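Local structure of C3-degrading proteinase (CppA protein) (Streptococcus pneumoniae, 3E0R) at residues A[33-45]-A[49-61]. The protein probably degrades complement component C3 as a streptococcal proteinase, although its two halves are related to the glyoxalase superfamily. Numbering follows the deposited sequence.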
loop_
_atom_site.group_PDB
_atom_site.type_symbol
_atom_site.label_atom_id
_atom_site.label_comp_id
_atom_site.label_asym_id
_atom_site.label_seq_id
_atom_site.Cartn_x
_atom_site.Cartn_y
_atom_site.Cartn_z
ATOM N N GLY A 33 -6.064 -12.868 1.057
ATOM C CA GLY A 33 -5.515 -13.824 0.098
ATOM C C GLY A 33 -4.102 -13.560 -0.398
ATOM O O GLY A 33 -3.675 -14.170 -1.374
HETATM N N MSE A 34 -3.375 -12.658 0.261
HETATM C CA MSE A 34 -1.942 -12.424 -0.048
HETATM C C MSE A 34 -0.992 -13.526 0.480
HETATM O O MSE A 34 -1.267 -14.224 1.435
HETATM C CB MSE A 34 -1.484 -11.065 0.505
HETATM C CG MSE A 34 -2.370 -9.894 0.043
HETATM SE SE MSE A 34 -1.595 -8.159 0.439
HETATM C CE MSE A 34 -3.040 -6.948 -0.191
ATOM N N LYS A 35 0.157 -13.616 -0.153
ATOM C CA LYS A 35 1.199 -14.552 0.132
ATOM C C LYS A 35 2.393 -13.905 0.895
ATOM O O LYS A 35 2.868 -12.834 0.543
ATOM C CB LYS A 35 1.677 -15.083 -1.218
ATOM C CG LYS A 35 2.643 -16.243 -1.151
ATOM C CD LYS A 35 3.063 -16.695 -2.560
ATOM C CE LYS A 35 4.094 -17.869 -2.539
ATOM N NZ LYS A 35 3.675 -19.008 -1.683
ATOM N N ALA A 36 2.884 -14.592 1.929
ATOM C CA ALA A 36 4.027 -14.152 2.705
ATOM C C ALA A 36 5.197 -14.583 1.900
ATOM O O ALA A 36 5.315 -15.781 1.578
ATOM C CB ALA A 36 4.059 -14.853 4.094
ATOM N N LEU A 37 6.058 -13.645 1.562
ATOM C CA LEU A 37 7.167 -13.949 0.719
ATOM C C LEU A 37 8.418 -14.197 1.549
ATOM O O LEU A 37 9.172 -15.116 1.328
ATOM C CB LEU A 37 7.366 -12.786 -0.238
ATOM C CG LEU A 37 6.144 -12.350 -1.037
ATOM C CD1 LEU A 37 6.536 -11.173 -1.811
ATOM C CD2 LEU A 37 5.639 -13.463 -1.929
ATOM N N LEU A 38 8.610 -13.341 2.519
ATOM C CA LEU A 38 9.817 -13.278 3.303
ATOM C C LEU A 38 9.225 -13.099 4.664
ATOM O O LEU A 38 8.216 -12.372 4.837
ATOM C CB LEU A 38 10.628 -12.030 2.944
ATOM C CG LEU A 38 12.138 -12.052 2.885
ATOM C CD1 LEU A 38 12.614 -13.235 2.002
ATOM C CD2 LEU A 38 12.642 -10.647 2.398
ATOM N N GLU A 39 9.815 -13.792 5.624
ATOM C CA GLU A 39 9.376 -13.666 6.983
ATOM C C GLU A 39 10.572 -13.329 7.821
ATOM O O GLU A 39 11.210 -14.196 8.427
ATOM C CB GLU A 39 8.649 -14.929 7.433
ATOM C CG GLU A 39 7.125 -14.779 7.350
ATOM C CD GLU A 39 6.571 -14.015 8.545
ATOM O OE1 GLU A 39 7.103 -12.916 8.829
ATOM O OE2 GLU A 39 5.633 -14.521 9.210
ATOM N N GLU A 40 10.898 -12.044 7.791
ATOM C CA GLU A 40 11.876 -11.499 8.698
ATOM C C GLU A 40 11.163 -11.140 10.002
ATOM O O GLU A 40 9.944 -11.192 10.079
ATOM C CB GLU A 40 12.610 -10.304 8.063
ATOM C CG GLU A 40 14.069 -10.615 7.762
ATOM C CD GLU A 40 14.847 -10.930 9.032
ATOM O OE1 GLU A 40 15.101 -12.124 9.300
ATOM O OE2 GLU A 40 15.173 -9.987 9.783
ATOM N N SER A 41 11.928 -10.808 11.029
ATOM C CA SER A 41 11.364 -10.434 12.331
ATOM C C SER A 41 10.873 -8.985 12.385
ATOM O O SER A 41 9.915 -8.676 13.093
ATOM C CB SER A 41 12.404 -10.622 13.432
ATOM O OG SER A 41 12.913 -11.947 13.444
ATOM N N ALA A 42 11.562 -8.095 11.677
ATOM C CA ALA A 42 11.159 -6.696 11.580
ATOM C C ALA A 42 9.902 -6.575 10.716
ATOM O O ALA A 42 9.025 -5.756 10.989
ATOM C CB ALA A 42 12.311 -5.851 10.996
ATOM N N PHE A 43 9.810 -7.406 9.679
ATOM C CA PHE A 43 8.746 -7.248 8.706
ATOM C C PHE A 43 8.287 -8.479 7.889
ATOM O O PHE A 43 8.986 -9.473 7.638
ATOM C CB PHE A 43 9.040 -6.046 7.762
ATOM C CG PHE A 43 10.226 -6.227 6.832
ATOM C CD1 PHE A 43 10.285 -7.296 5.907
ATOM C CD2 PHE A 43 11.248 -5.282 6.815
ATOM C CE1 PHE A 43 11.359 -7.446 5.029
ATOM C CE2 PHE A 43 12.344 -5.422 5.913
ATOM C CZ PHE A 43 12.391 -6.500 5.025
ATOM N N LEU A 44 7.055 -8.320 7.461
ATOM C CA LEU A 44 6.386 -9.211 6.602
ATOM C C LEU A 44 6.365 -8.616 5.159
ATOM O O LEU A 44 5.891 -7.473 4.877
ATOM C CB LEU A 44 5.003 -9.434 7.211
ATOM C CG LEU A 44 4.012 -10.316 6.462
ATOM C CD1 LEU A 44 4.523 -11.746 6.263
ATOM C CD2 LEU A 44 2.678 -10.250 7.202
ATOM N N SER A 45 6.924 -9.409 4.267
ATOM C CA SER A 45 6.985 -9.116 2.858
ATOM C C SER A 45 5.787 -9.802 2.277
ATOM O O SER A 45 5.711 -10.993 2.370
ATOM C CB SER A 45 8.290 -9.710 2.260
ATOM O OG SER A 45 8.495 -9.336 0.912
ATOM N N GLN A 49 1.215 -14.815 -6.246
ATOM C CA GLN A 49 1.841 -16.039 -6.700
ATOM C C GLN A 49 2.876 -15.777 -7.718
ATOM O O GLN A 49 3.522 -16.696 -8.125
ATOM C CB GLN A 49 0.892 -17.004 -7.354
ATOM C CG GLN A 49 -0.484 -16.935 -6.888
ATOM C CD GLN A 49 -0.830 -18.013 -5.901
ATOM O OE1 GLN A 49 -0.013 -18.325 -4.983
ATOM N NE2 GLN A 49 -2.069 -18.567 -6.038
ATOM N N THR A 50 3.042 -14.543 -8.154
ATOM C CA THR A 50 4.220 -14.170 -8.975
ATOM C C THR A 50 5.506 -14.245 -8.146
ATOM O O THR A 50 6.621 -14.421 -8.668
ATOM C CB THR A 50 4.057 -12.780 -9.571
ATOM O OG1 THR A 50 4.195 -11.799 -8.529
ATOM C CG2 THR A 50 2.703 -12.668 -10.282
ATOM N N GLY A 51 5.332 -14.125 -6.837
ATOM C CA GLY A 51 6.431 -14.266 -5.922
ATOM C C GLY A 51 7.112 -12.949 -5.725
ATOM O O GLY A 51 8.154 -12.902 -5.099
ATOM N N LEU A 52 6.517 -11.879 -6.266
ATOM C CA LEU A 52 7.071 -10.527 -6.209
ATOM C C LEU A 52 6.450 -9.779 -5.071
ATOM O O LEU A 52 5.256 -9.864 -4.874
ATOM C CB LEU A 52 6.802 -9.753 -7.501
ATOM C CG LEU A 52 7.413 -10.261 -8.804
ATOM C CD1 LEU A 52 6.759 -9.512 -9.979
ATOM C CD2 LEU A 52 8.957 -10.151 -8.861
ATOM N N GLU A 53 7.287 -9.051 -4.326
ATOM C CA GLU A 53 6.876 -8.235 -3.235
ATOM C C GLU A 53 6.067 -7.046 -3.756
ATOM O O GLU A 53 6.520 -6.321 -4.630
ATOM C CB GLU A 53 8.124 -7.750 -2.452
ATOM C CG GLU A 53 7.851 -6.857 -1.258
ATOM C CD GLU A 53 9.127 -6.400 -0.502
ATOM O OE1 GLU A 53 9.411 -7.018 0.537
ATOM O OE2 GLU A 53 9.833 -5.409 -0.879
ATOM N N LYS A 54 4.903 -6.818 -3.152
ATOM C CA LYS A 54 4.020 -5.704 -3.491
ATOM C C LYS A 54 3.602 -4.813 -2.299
ATOM O O LYS A 54 3.202 -3.695 -2.493
ATOM C CB LYS A 54 2.812 -6.266 -4.283
ATOM C CG LYS A 54 3.313 -7.128 -5.450
ATOM C CD LYS A 54 2.392 -7.281 -6.552
ATOM C CE LYS A 54 3.054 -8.050 -7.739
ATOM N NZ LYS A 54 2.031 -8.586 -8.681
ATOM N N LEU A 55 3.698 -5.338 -1.084
ATOM C CA LEU A 55 3.333 -4.639 0.142
ATOM C C LEU A 55 4.241 -5.140 1.244
ATOM O O LEU A 55 4.622 -6.310 1.257
ATOM C CB LEU A 55 1.868 -4.902 0.505
ATOM C CG LEU A 55 1.367 -4.222 1.804
ATOM C CD1 LEU A 55 1.445 -2.703 1.780
ATOM C CD2 LEU A 55 -0.033 -4.691 2.088
ATOM N N VAL A 56 4.640 -4.249 2.139
ATOM C CA VAL A 56 5.486 -4.617 3.278
ATOM C C VAL A 56 4.792 -4.075 4.518
ATOM O O VAL A 56 4.403 -2.924 4.528
ATOM C CB VAL A 56 6.960 -4.057 3.136
ATOM C CG1 VAL A 56 7.784 -4.306 4.412
ATOM C CG2 VAL A 56 7.662 -4.666 1.925
ATOM N N LEU A 57 4.570 -4.940 5.523
ATOM C CA LEU A 57 4.166 -4.498 6.872
ATOM C C LEU A 57 5.342 -4.429 7.792
ATOM O O LEU A 57 6.173 -5.338 7.827
ATOM C CB LEU A 57 3.155 -5.430 7.511
ATOM C CG LEU A 57 1.864 -5.654 6.738
ATOM C CD1 LEU A 57 1.009 -6.472 7.632
ATOM C CD2 LEU A 57 1.179 -4.324 6.239
ATOM N N GLU A 58 5.387 -3.375 8.579
ATOM C CA GLU A 58 6.492 -3.151 9.484
ATOM C C GLU A 58 6.024 -2.955 10.921
ATOM O O GLU A 58 5.252 -2.042 11.219
ATOM C CB GLU A 58 7.212 -1.905 9.020
ATOM C CG GLU A 58 8.308 -1.515 9.880
ATOM C CD GLU A 58 9.541 -1.228 9.079
ATOM O OE1 GLU A 58 9.962 -2.111 8.270
ATOM O OE2 GLU A 58 10.093 -0.125 9.276
ATOM N N GLU A 59 6.537 -3.780 11.814
ATOM C CA GLU A 59 6.080 -3.774 13.210
ATOM C C GLU A 59 6.616 -2.598 14.025
ATOM O O GLU A 59 7.795 -2.335 14.032
ATOM C CB GLU A 59 6.399 -5.119 13.900
ATOM C CG GLU A 59 5.111 -5.909 14.195
ATOM C CD GLU A 59 5.365 -7.125 15.085
ATOM O OE1 GLU A 59 4.629 -7.314 16.099
ATOM O OE2 GLU A 59 6.300 -7.901 14.764
ATOM N N ALA A 60 5.723 -1.902 14.698
ATOM C CA ALA A 60 6.090 -0.884 15.643
ATOM C C ALA A 60 5.327 -1.138 16.962
ATOM O O ALA A 60 4.105 -1.252 16.954
ATOM C CB ALA A 60 5.766 0.478 15.061
ATOM N N PRO A 61 6.038 -1.243 18.103
ATOM C CA PRO A 61 5.372 -1.491 19.402
ATOM C C PRO A 61 4.528 -0.325 19.948
ATOM O O PRO A 61 4.901 0.831 19.786
ATOM C CB PRO A 61 6.560 -1.720 20.340
ATOM C CG PRO A 61 7.668 -0.897 19.724
ATOM C CD PRO A 61 7.504 -1.147 18.270
#
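V56 CG1 lies over one face of the F43 ring, 3.9 Å from CG, while E58 OE1 comes to its edge, near the ring plane and 3.7 Å from CD2; ring and carboxylate are turned only 9° apart. With CG wedged between its own backbone N and carbonyl carbon (chi1 67°), F43 carries its ring away from strand 53-59, and CB is the part that meets L57 O. On the sheet face that carries F43, V56 and E58, S45 OG donates to E53 OE1 at 2.5 Å, on the anti side of the carboxylate. The E53 chain, fully extended, reaches that hydroxyl, and L37 CD1 packs against E53 CA. L44 and L57 form an antiparallel hydrogen-bonded pair, L57 N to L44 O 2.9 Å and L44 N to L57 O 3.1 Å; a third bond, E59 N to A42 O, is straighter (175°). The L44 and L57 side chains run side by side on the other face, where M34 SE touches L55 CD2. A classic beta bulge interrupts the hairpin's pairing where K54 and L55 both face L46. Helix 21-31 covers L44, L55 and L57 through N24, E25 and Y28; strand 35-39 borders strand 43-47, and strand 9-18 continues the mixed sheet beyond 53-59.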